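Long-range contact in extracellular PQQ-dependent sugar dehydrogenase (Coprinopsis cinerea, PDB 6JT6), which probably oxidises sugars with a pyrroloquinoline quinone cofactor and passes the electrons to its haem b cytochrome domain, the part in this structure: residues Asn59-Leu71 / Tyr118-Gly131. Numbering follows the deposited sequence.
With HEM (protoporphyrin IX containing Fe), chain C; NAG (2-acetamido-2-deoxy-beta-D-glucopyranose), chain B.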
loop_
_atom_site.group_PDB
_atom_site.type_symbol
_atom_site.label_atom_id
_atom_site.label_comp_id
_atom_site.label_asym_id
_atom_site.label_seq_id
_atom_site.Cartn_x
_atom_site.Cartn_y
_atom_site.Cartn_z
ATOM N N ASN A 59 -2.977 4.513 -1.849
ATOM C CA ASN A 59 -2.438 5.422 -0.849
ATOM C C ASN A 59 -1.794 6.634 -1.501
ATOM O O ASN A 59 -1.724 6.730 -2.718
ATOM C CB ASN A 59 -1.454 4.710 0.116
ATOM C CG ASN A 59 -0.267 4.073 -0.593
ATOM O OD1 ASN A 59 0.089 4.448 -1.700
ATOM N ND2 ASN A 59 0.358 3.097 0.060
ATOM N N SER A 60 -1.354 7.557 -0.658
ATOM C CA SER A 60 -0.390 8.572 -1.034
ATOM C C SER A 60 0.708 8.475 0.015
ATOM O O SER A 60 0.423 8.467 1.221
ATOM C CB SER A 60 -1.015 9.956 -1.017
ATOM O OG SER A 60 0.035 10.915 -1.123
ATOM N N LEU A 61 1.953 8.414 -0.447
ATOM C CA LEU A 61 3.104 8.259 0.449
ATOM C C LEU A 61 3.503 9.566 1.176
ATOM O O LEU A 61 4.345 9.546 2.052
ATOM C CB LEU A 61 4.284 7.574 -0.289
ATOM C CG LEU A 61 4.058 6.199 -0.960
ATOM C CD1 LEU A 61 5.374 5.618 -1.499
ATOM C CD2 LEU A 61 3.371 5.225 0.010
ATOM N N GLY A 62 2.877 10.685 0.812
ATOM C CA GLY A 62 3.155 11.962 1.458
ATOM C C GLY A 62 1.914 12.643 1.991
ATOM O O GLY A 62 2.009 13.774 2.429
ATOM N N GLY A 63 0.760 11.948 1.967
ATOM C CA GLY A 63 -0.488 12.475 2.504
ATOM C C GLY A 63 -1.390 13.055 1.420
ATOM O O GLY A 63 -2.401 12.453 1.023
ATOM N N SER A 64 -1.010 14.243 0.944
ATOM C CA SER A 64 -1.734 14.900 -0.122
ATOM C C SER A 64 -1.726 14.024 -1.376
ATOM O O SER A 64 -0.703 13.357 -1.704
ATOM C CB SER A 64 -1.081 16.277 -0.409
ATOM O OG SER A 64 -1.572 16.768 -1.635
ATOM N N MET A 65 -2.857 14.013 -2.085
ATOM C CA MET A 65 -2.935 13.395 -3.399
ATOM C C MET A 65 -1.960 14.048 -4.388
ATOM O O MET A 65 -1.494 13.403 -5.352
ATOM C CB MET A 65 -4.353 13.527 -3.966
ATOM C CG MET A 65 -4.533 12.792 -5.297
ATOM S SD MET A 65 -6.103 13.085 -6.095
ATOM C CE MET A 65 -5.580 12.528 -7.727
ATOM N N ARG A 66 -1.644 15.322 -4.132
ATOM C CA ARG A 66 -0.806 16.076 -5.055
ATOM C C ARG A 66 0.689 15.949 -4.784
ATOM O O ARG A 66 1.172 16.259 -3.673
ATOM C CB ARG A 66 -1.212 17.548 -5.102
ATOM C CG ARG A 66 -2.622 17.792 -5.642
ATOM C CD ARG A 66 -3.112 19.190 -5.236
ATOM N NE ARG A 66 -2.938 19.381 -3.786
ATOM C CZ ARG A 66 -2.002 20.139 -3.202
ATOM N NH1 ARG A 66 -1.136 20.853 -3.936
ATOM N NH2 ARG A 66 -1.928 20.186 -1.870
ATOM N N ASN A 67 1.411 15.507 -5.819
ATOM C CA ASN A 67 2.877 15.519 -5.832
ATOM C C ASN A 67 3.547 14.567 -4.823
ATOM O O ASN A 67 4.564 14.880 -4.192
ATOM C CB ASN A 67 3.394 16.979 -5.731
ATOM C CG ASN A 67 2.711 17.883 -6.747
ATOM O OD1 ASN A 67 2.805 17.641 -7.958
ATOM N ND2 ASN A 67 2.007 18.896 -6.268
ATOM N N ASN A 68 2.981 13.385 -4.709
ATOM C CA ASN A 68 3.576 12.318 -3.880
ATOM C C ASN A 68 3.269 11.010 -4.606
ATOM O O ASN A 68 2.240 10.920 -5.267
ATOM C CB ASN A 68 2.958 12.296 -2.451
ATOM C CG ASN A 68 3.238 13.561 -1.648
ATOM O OD1 ASN A 68 4.370 13.839 -1.262
ATOM N ND2 ASN A 68 2.204 14.303 -1.351
ATOM N N PRO A 69 4.138 9.983 -4.484
ATOM C CA PRO A 69 3.795 8.679 -5.042
ATOM C C PRO A 69 2.436 8.208 -4.561
ATOM O O PRO A 69 2.142 8.252 -3.351
ATOM C CB PRO A 69 4.896 7.748 -4.479
ATOM C CG PRO A 69 6.062 8.678 -4.310
ATOM C CD PRO A 69 5.394 9.900 -3.715
ATOM N N LEU A 70 1.640 7.767 -5.529
ATOM C CA LEU A 70 0.345 7.171 -5.261
ATOM C C LEU A 70 0.442 5.710 -5.668
ATOM O O LEU A 70 0.762 5.406 -6.816
ATOM C CB LEU A 70 -0.761 7.891 -6.047
ATOM C CG LEU A 70 -0.875 9.434 -5.976
ATOM C CD1 LEU A 70 -2.060 9.876 -6.825
ATOM C CD2 LEU A 70 -1.074 10.017 -4.565
ATOM N N LEU A 71 0.186 4.804 -4.735
ATOM C CA LEU A 71 0.168 3.379 -5.107
ATOM C C LEU A 71 -1.246 2.901 -5.116
ATOM O O LEU A 71 -2.019 3.216 -4.218
ATOM C CB LEU A 71 1.039 2.515 -4.180
ATOM C CG LEU A 71 2.451 3.012 -3.847
ATOM C CD1 LEU A 71 3.110 2.042 -2.878
ATOM C CD2 LEU A 71 3.332 3.242 -5.073
ATOM N N TYR A 118 2.630 -5.919 -1.005
ATOM C CA TYR A 118 3.614 -5.484 -1.978
ATOM C C TYR A 118 4.906 -5.022 -1.313
ATOM O O TYR A 118 4.907 -4.590 -0.150
ATOM C CB TYR A 118 3.015 -4.384 -2.905
ATOM C CG TYR A 118 2.611 -3.134 -2.152
ATOM C CD1 TYR A 118 3.536 -2.089 -1.924
ATOM C CD2 TYR A 118 1.297 -2.982 -1.648
ATOM C CE1 TYR A 118 3.164 -0.965 -1.209
ATOM C CE2 TYR A 118 0.912 -1.843 -0.954
ATOM C CZ TYR A 118 1.856 -0.840 -0.724
ATOM O OH TYR A 118 1.499 0.324 -0.033
ATOM N N ARG A 119 5.995 -5.173 -2.061
ATOM C CA ARG A 119 7.253 -4.531 -1.744
ATOM C C ARG A 119 7.402 -3.291 -2.607
ATOM O O ARG A 119 7.166 -3.328 -3.793
ATOM C CB ARG A 119 8.406 -5.507 -1.993
ATOM C CG ARG A 119 9.775 -5.044 -1.452
ATOM C CD ARG A 119 10.887 -5.844 -2.157
ATOM N NE ARG A 119 12.179 -5.653 -1.519
ATOM C CZ ARG A 119 13.290 -6.245 -1.934
ATOM N NH1 ARG A 119 13.241 -7.045 -2.997
ATOM N NH2 ARG A 119 14.436 -6.014 -1.304
ATOM N N CYS A 120 7.838 -2.190 -2.002
ATOM C CA CYS A 120 7.990 -0.932 -2.726
ATOM C C CYS A 120 9.407 -0.465 -2.534
ATOM O O CYS A 120 9.767 0.022 -1.450
ATOM C CB CYS A 120 7.048 0.139 -2.167
ATOM S SG CYS A 120 6.663 1.504 -3.306
ATOM N N GLN A 121 10.205 -0.574 -3.579
ATOM C CA GLN A 121 11.588 -0.132 -3.483
ATOM C C GLN A 121 11.756 1.141 -4.249
ATOM O O GLN A 121 11.088 1.340 -5.278
ATOM C CB GLN A 121 12.519 -1.169 -4.088
ATOM C CG GLN A 121 12.661 -2.403 -3.249
ATOM C CD GLN A 121 13.391 -3.467 -4.025
ATOM O OE1 GLN A 121 12.783 -4.180 -4.837
ATOM N NE2 GLN A 121 14.697 -3.569 -3.801
ATOM N N ASN A 122 12.678 1.978 -3.776
ATOM C CA ASN A 122 12.845 3.329 -4.314
ATOM C C ASN A 122 11.532 4.122 -4.148
ATOM O O ASN A 122 10.996 4.720 -5.096
ATOM C CB ASN A 122 13.290 3.270 -5.789
ATOM C CG ASN A 122 13.731 4.622 -6.316
ATOM O OD1 ASN A 122 14.131 5.515 -5.536
ATOM N ND2 ASN A 122 13.661 4.790 -7.645
ATOM N N CYS A 123 10.994 4.078 -2.934
ATOM C CA CYS A 123 9.707 4.660 -2.628
ATOM C C CYS A 123 9.772 5.582 -1.428
ATOM O O CYS A 123 8.735 5.918 -0.882
ATOM C CB CYS A 123 8.696 3.544 -2.315
ATOM S SG CYS A 123 8.410 2.420 -3.684
ATOM N N THR A 124 10.973 5.944 -0.966
ATOM C CA THR A 124 11.054 6.743 0.261
ATOM C C THR A 124 11.629 8.148 0.009
ATOM O O THR A 124 11.660 8.952 0.918
ATOM C CB THR A 124 11.878 6.035 1.340
ATOM O OG1 THR A 124 13.218 5.928 0.854
ATOM C CG2 THR A 124 11.336 4.622 1.630
ATOM N N ARG A 125 12.100 8.409 -1.215
ATOM C CA ARG A 125 12.556 9.752 -1.632
ATOM C C ARG A 125 11.933 10.129 -2.960
ATOM O O ARG A 125 11.836 9.290 -3.865
ATOM C CB ARG A 125 14.080 9.811 -1.738
ATOM C CG ARG A 125 14.792 9.618 -0.407
ATOM C CD ARG A 125 14.801 10.883 0.445
ATOM N NE ARG A 125 15.425 10.637 1.750
ATOM C CZ ARG A 125 14.767 10.522 2.904
ATOM N NH1 ARG A 125 15.450 10.288 4.022
ATOM N NH2 ARG A 125 13.438 10.638 2.953
ATOM N N TRP A 126 11.484 11.372 -3.075
ATOM C CA TRP A 126 10.979 11.889 -4.357
ATOM C C TRP A 126 11.034 13.415 -4.432
ATOM O O TRP A 126 11.194 14.086 -3.428
ATOM C CB TRP A 126 9.548 11.429 -4.610
ATOM C CG TRP A 126 8.570 11.773 -3.507
ATOM C CD1 TRP A 126 7.863 12.933 -3.373
ATOM C CD2 TRP A 126 8.202 10.938 -2.392
ATOM N NE1 TRP A 126 7.064 12.876 -2.256
ATOM C CE2 TRP A 126 7.258 11.670 -1.622
ATOM C CE3 TRP A 126 8.574 9.647 -1.978
ATOM C CZ2 TRP A 126 6.644 11.148 -0.466
ATOM C CZ3 TRP A 126 7.943 9.102 -0.807
ATOM C CH2 TRP A 126 7.003 9.873 -0.072
ATOM N N THR A 127 10.828 13.977 -5.607
ATOM C CA THR A 127 10.918 15.445 -5.697
ATOM C C THR A 127 9.521 16.041 -5.618
ATOM O O THR A 127 8.630 15.657 -6.354
ATOM C CB THR A 127 11.708 15.901 -6.950
ATOM O OG1 THR A 127 11.084 15.382 -8.129
ATOM C CG2 THR A 127 13.120 15.360 -6.899
ATOM N N GLY A 128 9.319 16.946 -4.687
ATOM C CA GLY A 128 8.040 17.593 -4.536
ATOM C C GLY A 128 7.259 16.951 -3.421
ATOM O O GLY A 128 7.703 15.957 -2.843
ATOM N N GLY A 129 6.097 17.529 -3.137
ATOM C CA GLY A 129 5.223 17.080 -2.063
ATOM C C GLY A 129 5.959 17.053 -0.739
ATOM O O GLY A 129 6.689 18.019 -0.386
ATOM N N ALA A 130 5.799 15.940 -0.022
ATOM C CA ALA A 130 6.489 15.736 1.245
ATOM C C ALA A 130 8.000 15.532 1.077
ATOM O O ALA A 130 8.754 15.660 2.051
ATOM C CB ALA A 130 5.868 14.537 1.977
ATOM N N GLY A 131 8.442 15.194 -0.137
ATOM C CA GLY A 131 9.853 15.009 -0.423
ATOM C C GLY A 131 10.362 13.610 -0.104
ATOM O O GLY A 131 11.438 13.213 -0.575
HETATM C CHA HEM C . -8.300 13.599 -2.554
HETATM C CHB HEM C . -9.616 13.721 -7.238
HETATM C CHC HEM C . -7.523 9.417 -7.974
HETATM C CHD HEM C . -5.484 9.757 -3.518
HETATM C C1A HEM C . -8.882 13.977 -3.750
HETATM C C2A HEM C . -9.739 15.095 -3.908
HETATM C C3A HEM C . -10.114 15.111 -5.231
HETATM C C4A HEM C . -9.491 14.016 -5.891
HETATM C CMA HEM C . -11.035 16.121 -5.899
HETATM C CAA HEM C . -10.160 16.084 -2.830
HETATM C CBA HEM C . -11.026 15.460 -1.722
HETATM C CGA HEM C . -12.231 14.699 -2.209
HETATM O O1A HEM C . -12.323 13.449 -2.083
HETATM O O2A HEM C . -13.170 15.325 -2.747
HETATM C C1B HEM C . -9.180 12.548 -7.847
HETATM C C2B HEM C . -9.504 12.201 -9.202
HETATM C C3B HEM C . -8.948 10.953 -9.406
HETATM C C4B HEM C . -8.272 10.581 -8.141
HETATM C CMB HEM C . -10.339 13.051 -10.181
HETATM C CAB HEM C . -8.932 10.076 -10.610
HETATM C CBB HEM C . -9.946 9.972 -11.461
HETATM C C1C HEM C . -6.699 9.162 -6.844
HETATM C C2C HEM C . -5.851 8.040 -6.695
HETATM C C3C HEM C . -5.256 8.125 -5.429
HETATM C C4C HEM C . -5.779 9.308 -4.785
HETATM C CMC HEM C . -5.635 7.000 -7.780
HETATM C CAC HEM C . -4.253 7.180 -4.864
HETATM C CBC HEM C . -4.307 5.853 -5.114
HETATM C C1D HEM C . -6.180 10.806 -2.900
HETATM C C2D HEM C . -5.937 11.181 -1.490
HETATM C C3D HEM C . -6.693 12.253 -1.223
HETATM C C4D HEM C . -7.399 12.538 -2.490
HETATM C CMD HEM C . -5.025 10.514 -0.494
HETATM C CAD HEM C . -6.833 12.969 0.119
HETATM C CBD HEM C . -5.741 13.976 0.429
HETATM C CGD HEM C . -5.949 15.194 -0.430
HETATM O O1D HEM C . -5.098 15.577 -1.279
HETATM O O2D HEM C . -7.017 15.810 -0.313
HETATM N NA HEM C . -8.764 13.308 -4.972
HETATM N NB HEM C . -8.463 11.577 -7.267
HETATM N NC HEM C . -6.672 9.882 -5.671
HETATM N ND HEM C . -7.048 11.677 -3.481
HETATM FE FE HEM C . -7.721 11.643 -5.299
HETATM C C1 NAG B . 14.071 6.023 -8.281
HETATM C C2 NAG B . 14.716 5.815 -9.647
HETATM C C3 NAG B . 15.101 7.160 -10.279
HETATM C C4 NAG B . 13.964 8.191 -10.249
HETATM C C5 NAG B . 13.372 8.335 -8.836
HETATM C C6 NAG B . 12.058 9.106 -8.903
HETATM C C7 NAG B . 16.085 3.750 -9.723
HETATM C C8 NAG B . 17.447 3.242 -9.327
HETATM N N2 NAG B . 15.908 5.036 -9.424
HETATM O O3 NAG B . 15.469 6.922 -11.634
HETATM O O4 NAG B . 14.457 9.461 -10.736
HETATM O O5 NAG B . 13.086 7.058 -8.237
HETATM O O6 NAG B . 11.578 9.499 -7.604
HETATM O O7 NAG B . 15.240 3.046 -10.270
#
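N68 OD1 accepts two hydrogen bonds from the opposing loop. A130 N reaches N68 OD1 at 2.8 Å, nearly straight (167°), in the carbonyl plane and on a lone pair. W126 NE1 donates to the same N68 OD1 at 3.0 Å, tilted from that plane. The amide stands at 81° to the indole. On its other branch, N68 ND2 bonds to S64 O, which also accepts from S60 OG on the opposite face. This fixes the amide's rotation.

W126 CG, between its backbone N and carbonyl carbon (chi1 55°), brings one indole face over P69 CD, a CH-pi contact 3.4 Å from the six-membered ring's centroid. L61 CB touches W126 CH2 at 3.6 Å from the same side as P69; L61 O is at the edge.

The two segments bridge the facing sheets of a beta sandwich, the cytochrome fold of cellobiose dehydrogenase. The loop after strand 56-60 carries M65, whose SD binds the haem iron, as does H164. N68 thus ties this loop to the G128-G131 type II' turn.

Between the sheets, L71 CD1 packs against Y118 CE1 (3.4 Å) and SG of C120, disulfide-bonded to C123. N59 ND2 bonds to Y30 OH and, only weakly, to Y118 OH.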